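Local coordinates for signal recognition particle 54 kDa protein (Aeropyrum pernix, PDB 7EPK) that combines a helical bundle, a P-loop nucleotide-binding domain of the SRP54 type and an all-helical signal peptide binding domain in a single archaeal chain, at residues Y330-L333 / R334-K338; E367-M370 / K371-A375; E378-T381 / Y382-D386. All coordinates share one frame; numbering follows the deposited sequence.

Contact 1: residues Y330-L333 / R334-K338; sequences YRQL and RAMRK
Gln332 and Met336, one helical turn apart, run side by side with their ends pointing the same way. The sulfur of Met336 lies 3.9 Å from Gln332 CG and 4.0 Å from Gln332 NE2, so it rests along the length of the amide side chain. Gln332 offers that length because CG stands opposite its own backbone N (chi1 -175°) and the chain runs on extended. Its NE2 is hydrogen-bonded to Tyr416 OH, which fixes the amide end. This buried flank, continued by Leu333 and Ala335, is the tight part. Behind it, successive i to i+4 bonds tie the turn together; in the straightest, Arg337 N reaches Leu333 O at 2.8 Å with an N-H...O angle of 179°. The other flank is looser. Arg334 is exposed and meets the preceding turn mainly through CB, 3.6 Å from Tyr330 O, while its guanidinium presents an edge to Arg331 O, with NH1 4.0 Å away. The last bond of the series, Lys338 N to Arg334 O, is weak, consistent with Lys338 being the first residue to leave helical geometry. Met336 and Gln332 pack against Leu312 and Ala315 of helix 293-320, Leu333 meets Met370, and Arg337 packs on Lys371 and Met374, leaving helix 326-337 between helices 293-320 and 367-379.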
loop_
_atom_site.group_PDB
_atom_site.type_symbol
_atom_site.label_atom_id
_atom_site.label_comp_id
_atom_site.label_asym_id
_atom_site.label_seq_id
_atom_site.Cartn_x
_atom_site.Cartn_y
_atom_site.Cartn_z
ATOM N N TYR A 330 -28.252 -3.909 -15.021
ATOM C CA TYR A 330 -27.091 -3.035 -14.745
ATOM C C TYR A 330 -26.059 -3.777 -13.888
ATOM O O TYR A 330 -24.867 -3.650 -14.184
ATOM C CB TYR A 330 -27.525 -1.757 -14.041
ATOM C CG TYR A 330 -26.387 -0.795 -13.869
ATOM C CD1 TYR A 330 -26.065 0.096 -14.872
ATOM C CD2 TYR A 330 -25.606 -0.802 -12.735
ATOM C CE1 TYR A 330 -25.028 1.002 -14.727
ATOM C CE2 TYR A 330 -24.561 0.089 -12.578
ATOM C CZ TYR A 330 -24.269 1.001 -13.575
ATOM O OH TYR A 330 -23.250 1.901 -13.431
ATOM N N ARG A 331 -26.507 -4.500 -12.852
ATOM C CA ARG A 331 -25.625 -5.233 -11.908
ATOM C C ARG A 331 -25.048 -6.445 -12.637
ATOM O O ARG A 331 -23.853 -6.766 -12.406
ATOM C CB ARG A 331 -26.382 -5.681 -10.652
ATOM C CG ARG A 331 -26.627 -4.570 -9.641
ATOM C CD ARG A 331 -27.163 -5.096 -8.317
ATOM N NE ARG A 331 -27.788 -4.027 -7.540
ATOM C CZ ARG A 331 -29.088 -3.736 -7.534
ATOM N NH1 ARG A 331 -29.537 -2.722 -6.811
ATOM N NH2 ARG A 331 -29.938 -4.458 -8.246
ATOM N N GLN A 332 -25.885 -7.081 -13.466
ATOM C CA GLN A 332 -25.530 -8.238 -14.325
ATOM C C GLN A 332 -24.392 -7.834 -15.267
ATOM O O GLN A 332 -23.402 -8.560 -15.305
ATOM C CB GLN A 332 -26.754 -8.705 -15.106
ATOM C CG GLN A 332 -26.508 -9.964 -15.928
ATOM C CD GLN A 332 -27.733 -10.327 -16.726
ATOM O OE1 GLN A 332 -28.806 -10.567 -16.167
ATOM N NE2 GLN A 332 -27.578 -10.317 -18.041
ATOM N N LEU A 333 -24.518 -6.706 -15.968
ATOM C CA LEU A 333 -23.510 -6.241 -16.958
ATOM C C LEU A 333 -22.212 -5.923 -16.217
ATOM O O LEU A 333 -21.164 -6.486 -16.610
ATOM C CB LEU A 333 -24.031 -5.021 -17.726
ATOM C CG LEU A 333 -25.286 -5.265 -18.569
ATOM C CD1 LEU A 333 -25.914 -3.959 -19.038
ATOM C CD2 LEU A 333 -24.982 -6.168 -19.747
ATOM N N ARG A 334 -22.275 -5.077 -15.180
ATOM C CA ARG A 334 -21.096 -4.732 -14.338
ATOM C C ARG A 334 -20.342 -6.020 -13.999
ATOM O O ARG A 334 -19.140 -6.077 -14.245
ATOM C CB ARG A 334 -21.487 -4.026 -13.041
ATOM C CG ARG A 334 -20.292 -3.687 -12.156
ATOM C CD ARG A 334 -20.649 -2.899 -10.903
ATOM N NE ARG A 334 -20.006 -3.447 -9.713
ATOM C CZ ARG A 334 -20.274 -4.641 -9.172
ATOM N NH1 ARG A 334 -21.178 -5.452 -9.708
ATOM N NH2 ARG A 334 -19.622 -5.026 -8.087
ATOM N N ALA A 335 -21.058 -7.020 -13.487
ATOM C CA ALA A 335 -20.519 -8.334 -13.064
ATOM C C ALA A 335 -19.828 -9.029 -14.247
ATOM O O ALA A 335 -18.662 -9.453 -14.095
ATOM C CB ALA A 335 -21.626 -9.187 -12.473
ATOM N N MET A 336 -20.523 -9.137 -15.378
ATOM C CA MET A 336 -20.036 -9.822 -16.607
ATOM C C MET A 336 -18.778 -9.121 -17.139
ATOM O O MET A 336 -17.770 -9.825 -17.415
ATOM C CB MET A 336 -21.118 -9.811 -17.690
ATOM C CG MET A 336 -22.308 -10.668 -17.355
ATOM S SD MET A 336 -23.625 -10.389 -18.534
ATOM C CE MET A 336 -23.015 -11.389 -19.888
ATOM N N ARG A 337 -18.829 -7.791 -17.268
ATOM C CA ARG A 337 -17.688 -6.959 -17.736
ATOM C C ARG A 337 -16.407 -7.344 -16.977
ATOM O O ARG A 337 -15.566 -8.018 -17.583
ATOM C CB ARG A 337 -18.038 -5.477 -17.605
ATOM C CG ARG A 337 -18.993 -4.981 -18.680
ATOM C CD ARG A 337 -19.123 -3.477 -18.670
ATOM N NE ARG A 337 -17.833 -2.858 -18.909
ATOM C CZ ARG A 337 -17.613 -1.554 -18.885
ATOM N NH1 ARG A 337 -18.601 -0.705 -18.641
ATOM N NH2 ARG A 337 -16.390 -1.106 -19.111
ATOM N N LYS A 338 -16.249 -6.958 -15.707
ATOM C CA LYS A 338 -15.092 -7.415 -14.889
ATOM C C LYS A 338 -15.330 -8.878 -14.528
ATOM O O LYS A 338 -15.885 -9.128 -13.449
ATOM C CB LYS A 338 -14.784 -6.561 -13.646
ATOM C CG LYS A 338 -15.935 -6.100 -12.756
ATOM C CD LYS A 338 -15.606 -4.818 -11.980
ATOM C CE LYS A 338 -15.087 -3.683 -12.854
ATOM N NZ LYS A 338 -14.642 -2.501 -12.072
#

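Contact 2: residues E367-M370 / K371-A375; sequences EEKM and KRWMA
Lys369 lies alongside the Trp373 indole, both side chains heading the same way, and its CG sits over the ring face. That methylene is 4.2 Å from the centroid of the five-membered ring and 23° off the ring normal, a CH-pi contact displaced toward the rim. The torsions explain the fit: with CG of Lys369 opposite its backbone N (chi1 -178°), the aliphatic part is directed along the helix toward the residue one turn on. Lys369 O lies over an indole face as well, while also accepting the backbone bond from Trp373 N at 3.1 Å.

Arg372 meets the same lysine at a slant. Its guanidinium spreads flat over the preceding turn, one face on Lys369 CA, which stands 3.6 Å from the plane, and NH1 comes to 3.8 Å from Glu368 CB. Lys369 NZ and Arg372 NH2 are modelled close together and form no bond. Farther round the helix, Glu368 and Lys371 run side by side; Glu368 OE1 touches Lys371 CD at 3.7 Å, but OE2 and NZ remain 4.3 Å apart, too far for a salt bridge.

Beyond the two segments, Trp373 meets the Tyr416 ring, planes at about 55°, and Leu413 of helix 409-423. The CH-pi contact thus engages the aliphatic part of Lys369 rather than its charge, and the acids nearby, Glu412 beside Lys369 and Asp409 in a long, weak ion pair with Arg372, would be expected to offset part of the positive charge on these two residues.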
loop_
_atom_site.group_PDB
_atom_site.type_symbol
_atom_site.label_atom_id
_atom_site.label_comp_id
_atom_site.label_asym_id
_atom_site.label_seq_id
_atom_site.Cartn_x
_atom_site.Cartn_y
_atom_site.Cartn_z
ATOM N N GLU A 367 -17.829 -6.730 -24.890
ATOM C CA GLU A 367 -17.492 -5.749 -23.828
ATOM C C GLU A 367 -18.247 -4.459 -24.157
ATOM O O GLU A 367 -19.020 -3.981 -23.307
ATOM C CB GLU A 367 -15.982 -5.516 -23.717
ATOM C CG GLU A 367 -15.487 -5.433 -22.277
ATOM C CD GLU A 367 -15.778 -4.136 -21.537
ATOM O OE1 GLU A 367 -15.710 -3.083 -22.165
ATOM O OE2 GLU A 367 -16.046 -4.183 -20.320
ATOM N N GLU A 368 -18.065 -3.958 -25.378
ATOM C CA GLU A 368 -18.602 -2.646 -25.812
ATOM C C GLU A 368 -20.120 -2.644 -25.644
ATOM O O GLU A 368 -20.624 -1.607 -25.179
ATOM C CB GLU A 368 -18.195 -2.305 -27.250
ATOM C CG GLU A 368 -16.966 -1.408 -27.345
ATOM C CD GLU A 368 -16.944 -0.210 -26.404
ATOM O OE1 GLU A 368 -18.028 0.422 -26.184
ATOM O OE2 GLU A 368 -15.841 0.082 -25.876
ATOM N N LYS A 369 -20.808 -3.743 -25.992
ATOM C CA LYS A 369 -22.302 -3.806 -25.996
ATOM C C LYS A 369 -22.821 -3.676 -24.555
ATOM O O LYS A 369 -23.845 -2.972 -24.338
ATOM C CB LYS A 369 -22.819 -5.086 -26.660
ATOM C CG LYS A 369 -24.340 -5.179 -26.743
ATOM C CD LYS A 369 -24.867 -6.080 -27.856
ATOM C CE LYS A 369 -25.206 -5.351 -29.144
ATOM N NZ LYS A 369 -24.088 -5.374 -30.121
ATOM N N MET A 370 -22.121 -4.299 -23.604
ATOM C CA MET A 370 -22.387 -4.146 -22.152
ATOM C C MET A 370 -22.070 -2.710 -21.722
ATOM O O MET A 370 -22.906 -2.133 -21.004
ATOM C CB MET A 370 -21.568 -5.145 -21.329
ATOM C CG MET A 370 -21.954 -6.598 -21.603
ATOM S SD MET A 370 -21.221 -7.777 -20.450
ATOM C CE MET A 370 -20.811 -9.174 -21.494
ATOM N N LYS A 371 -20.946 -2.140 -22.173
ATOM C CA LYS A 371 -20.480 -0.780 -21.761
ATOM C C LYS A 371 -21.466 0.279 -22.262
ATOM O O LYS A 371 -21.643 1.301 -21.566
ATOM C CB LYS A 371 -19.060 -0.491 -22.271
ATOM C CG LYS A 371 -18.395 0.777 -21.738
ATOM C CD LYS A 371 -18.238 1.881 -22.779
ATOM C CE LYS A 371 -17.322 3.016 -22.356
ATOM N NZ LYS A 371 -15.892 2.616 -22.356
ATOM N N ARG A 372 -22.070 0.055 -23.430
ATOM C CA ARG A 372 -23.030 1.010 -24.048
ATOM C C ARG A 372 -24.342 0.900 -23.269
ATOM O O ARG A 372 -24.931 1.942 -22.919
ATOM C CB ARG A 372 -23.274 0.710 -25.538
ATOM C CG ARG A 372 -22.171 1.139 -26.506
ATOM C CD ARG A 372 -22.650 1.132 -27.959
ATOM N NE ARG A 372 -23.265 -0.129 -28.390
ATOM C CZ ARG A 372 -22.608 -1.180 -28.884
ATOM N NH1 ARG A 372 -21.293 -1.149 -29.024
ATOM N NH2 ARG A 372 -23.272 -2.272 -29.219
ATOM N N TRP A 373 -24.771 -0.336 -23.008
ATOM C CA TRP A 373 -26.014 -0.642 -22.262
ATOM C C TRP A 373 -25.944 -0.021 -20.870
ATOM O O TRP A 373 -26.977 0.506 -20.427
ATOM C CB TRP A 373 -26.234 -2.151 -22.221
ATOM C CG TRP A 373 -26.788 -2.661 -23.508
ATOM C CD1 TRP A 373 -26.883 -1.975 -24.682
ATOM C CD2 TRP A 373 -27.313 -3.975 -23.762
ATOM N NE1 TRP A 373 -27.439 -2.764 -25.648
ATOM C CE2 TRP A 373 -27.710 -4.001 -25.116
ATOM C CE3 TRP A 373 -27.487 -5.134 -22.989
ATOM C CZ2 TRP A 373 -28.283 -5.137 -25.699
ATOM C CZ3 TRP A 373 -28.054 -6.255 -23.566
ATOM C CH2 TRP A 373 -28.445 -6.254 -24.906
ATOM N N MET A 374 -24.769 -0.045 -20.228
ATOM C CA MET A 374 -24.584 0.534 -18.876
ATOM C C MET A 374 -24.729 2.061 -18.966
ATOM O O MET A 374 -25.483 2.627 -18.153
ATOM C CB MET A 374 -23.265 0.088 -18.230
ATOM C CG MET A 374 -23.391 -1.299 -17.541
ATOM S SD MET A 374 -21.856 -2.035 -16.842
ATOM C CE MET A 374 -21.275 -0.635 -15.884
ATOM N N ALA A 375 -24.134 2.703 -19.971
ATOM C CA ALA A 375 -24.223 4.171 -20.205
ATOM C C ALA A 375 -25.687 4.570 -20.383
ATOM O O ALA A 375 -26.103 5.587 -19.792
ATOM C CB ALA A 375 -23.415 4.553 -21.421
#

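Contact 3: residues E378-T381 / Y382-D386; sequences ESMT and YEELD
Thr381 O receives Leu385 N at 2.7 Å, the donor nearly in line with the C=O bond and the N-H...O angle 160°, and this bond opens helix 382-386. The threonine hydroxyl makes a second bond to the same first turn: OG1 accepts from Glu384 N at 2.9 Å, almost perfectly straight at 177°. Placing OG1 between the backbone N and the carbonyl carbon of its own residue (chi1 79°) turns it toward the amide of Glu384 in the coming turn. Thr381 is therefore the N-cap, its side chain standing in for the carbonyl that a preceding turn would have supplied. The residue before the cap completes a hydrophobic staple: Met380 CB packs on Leu385 CD1 at 3.8 Å, joining the residue before the N-cap to the fourth residue of the helix, while the sulfur of Met380 is 3.9 Å from the same methyl. Glu384 crosses both Met380 and Thr381 at roughly a right angle. Its extended chain carries OE2 to 3.4 Å from Met380 CA. The buried carboxylate is held from helix 393-402, where Arg395 and Arg398 both form salt bridges to OE1, a pairing likely to favour its ionised form. Beyond the staple, Met380 reaches Ile391 and Ile399, and Leu385 packs on Met326 at the start of helix 326-337.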
loop_
_atom_site.group_PDB
_atom_site.type_symbol
_atom_site.label_atom_id
_atom_site.label_comp_id
_atom_site.label_asym_id
_atom_site.label_seq_id
_atom_site.Cartn_x
_atom_site.Cartn_y
_atom_site.Cartn_z
ATOM N N GLU A 378 -27.642 4.418 -17.139
ATOM C CA GLU A 378 -27.198 5.555 -16.293
ATOM C C GLU A 378 -27.927 6.843 -16.706
ATOM O O GLU A 378 -28.028 7.738 -15.855
ATOM C CB GLU A 378 -25.676 5.676 -16.343
ATOM C CG GLU A 378 -24.947 4.542 -15.645
ATOM C CD GLU A 378 -23.452 4.533 -15.887
ATOM O OE1 GLU A 378 -22.803 3.504 -15.604
ATOM O OE2 GLU A 378 -22.946 5.554 -16.360
ATOM N N SER A 379 -28.425 6.942 -17.946
ATOM C CA SER A 379 -29.071 8.167 -18.513
ATOM C C SER A 379 -30.604 8.105 -18.363
ATOM O O SER A 379 -31.243 9.167 -18.430
ATOM C CB SER A 379 -28.652 8.417 -19.963
ATOM O OG SER A 379 -27.251 8.665 -20.069
ATOM N N MET A 380 -31.179 6.925 -18.129
ATOM C CA MET A 380 -32.618 6.764 -17.806
ATOM C C MET A 380 -32.932 7.466 -16.475
ATOM O O MET A 380 -32.125 7.345 -15.563
ATOM C CB MET A 380 -32.955 5.283 -17.651
ATOM C CG MET A 380 -32.645 4.452 -18.862
ATOM S SD MET A 380 -33.349 2.819 -18.639
ATOM C CE MET A 380 -33.181 2.091 -20.264
ATOM N N THR A 381 -34.097 8.115 -16.349
ATOM C CA THR A 381 -34.601 8.707 -15.074
ATOM C C THR A 381 -34.842 7.584 -14.061
ATOM O O THR A 381 -34.996 6.411 -14.451
ATOM C CB THR A 381 -35.898 9.527 -15.236
ATOM O OG1 THR A 381 -37.040 8.680 -15.323
ATOM C CG2 THR A 381 -35.936 10.404 -16.465
ATOM N N TYR A 382 -34.928 7.933 -12.787
ATOM C CA TYR A 382 -35.263 6.964 -11.715
ATOM C C TYR A 382 -36.628 6.334 -12.004
ATOM O O TYR A 382 -36.806 5.160 -11.673
ATOM C CB TYR A 382 -35.211 7.640 -10.344
ATOM C CG TYR A 382 -33.818 8.046 -9.945
ATOM C CD1 TYR A 382 -32.860 7.094 -9.635
ATOM C CD2 TYR A 382 -33.439 9.371 -9.950
ATOM C CE1 TYR A 382 -31.568 7.463 -9.286
ATOM C CE2 TYR A 382 -32.155 9.754 -9.615
ATOM C CZ TYR A 382 -31.213 8.802 -9.268
ATOM O OH TYR A 382 -29.946 9.197 -8.935
ATOM N N GLU A 383 -37.555 7.110 -12.562
ATOM C CA GLU A 383 -38.914 6.643 -12.940
ATOM C C GLU A 383 -38.793 5.656 -14.100
ATOM O O GLU A 383 -39.371 4.561 -14.031
ATOM C CB GLU A 383 -39.796 7.817 -13.352
ATOM C CG GLU A 383 -41.216 7.422 -13.701
ATOM C CD GLU A 383 -42.019 8.581 -14.256
ATOM O OE1 GLU A 383 -41.787 8.886 -15.425
ATOM O OE2 GLU A 383 -42.845 9.197 -13.518
ATOM N N GLU A 384 -38.024 6.012 -15.120
ATOM C CA GLU A 384 -37.660 5.078 -16.215
ATOM C C GLU A 384 -37.004 3.819 -15.648
ATOM O O GLU A 384 -37.453 2.751 -16.022
ATOM C CB GLU A 384 -36.762 5.770 -17.226
ATOM C CG GLU A 384 -37.489 6.902 -17.906
ATOM C CD GLU A 384 -36.733 7.467 -19.069
ATOM O OE1 GLU A 384 -37.270 8.399 -19.671
ATOM O OE2 GLU A 384 -35.611 6.974 -19.341
ATOM N N LEU A 385 -36.025 3.930 -14.744
ATOM C CA LEU A 385 -35.349 2.724 -14.179
ATOM C C LEU A 385 -36.425 1.766 -13.659
ATOM O O LEU A 385 -36.294 0.561 -13.838
ATOM C CB LEU A 385 -34.377 3.116 -13.056
ATOM C CG LEU A 385 -32.888 3.315 -13.401
ATOM C CD1 LEU A 385 -32.488 2.807 -14.784
ATOM C CD2 LEU A 385 -32.486 4.773 -13.239
ATOM N N ASP A 386 -37.482 2.321 -13.077
ATOM C CA ASP A 386 -38.528 1.554 -12.356
ATOM C C ASP A 386 -39.486 0.939 -13.364
ATOM O O ASP A 386 -39.854 -0.217 -13.185
ATOM C CB ASP A 386 -39.324 2.439 -11.397
ATOM C CG ASP A 386 -40.256 1.622 -10.531
ATOM O OD1 ASP A 386 -39.886 0.477 -10.197
ATOM O OD2 ASP A 386 -41.337 2.130 -10.208
#

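In the fold
The three contacts follow one another along the signal peptide binding domain and show how local helical turns are knitted into a larger fold. Contacts 1 and 2, with centres 9 Å apart, meet directly: Arg337 NE forms a salt bridge to Glu367 OE2 at 2.6 Å, and Met336 CB packs on Met370 SD. Contact 3 lies about 18 Å from contact 1, centre to centre, yet a probable hydrogen bond from Tyr330 OH to Glu378 OE1 (2.7 Å) links them. Contacts 2 and 3, 16 Å apart between centres, are joined through helix 367-379. None includes residues of the GDP pocket, which belongs to the P-loop domain.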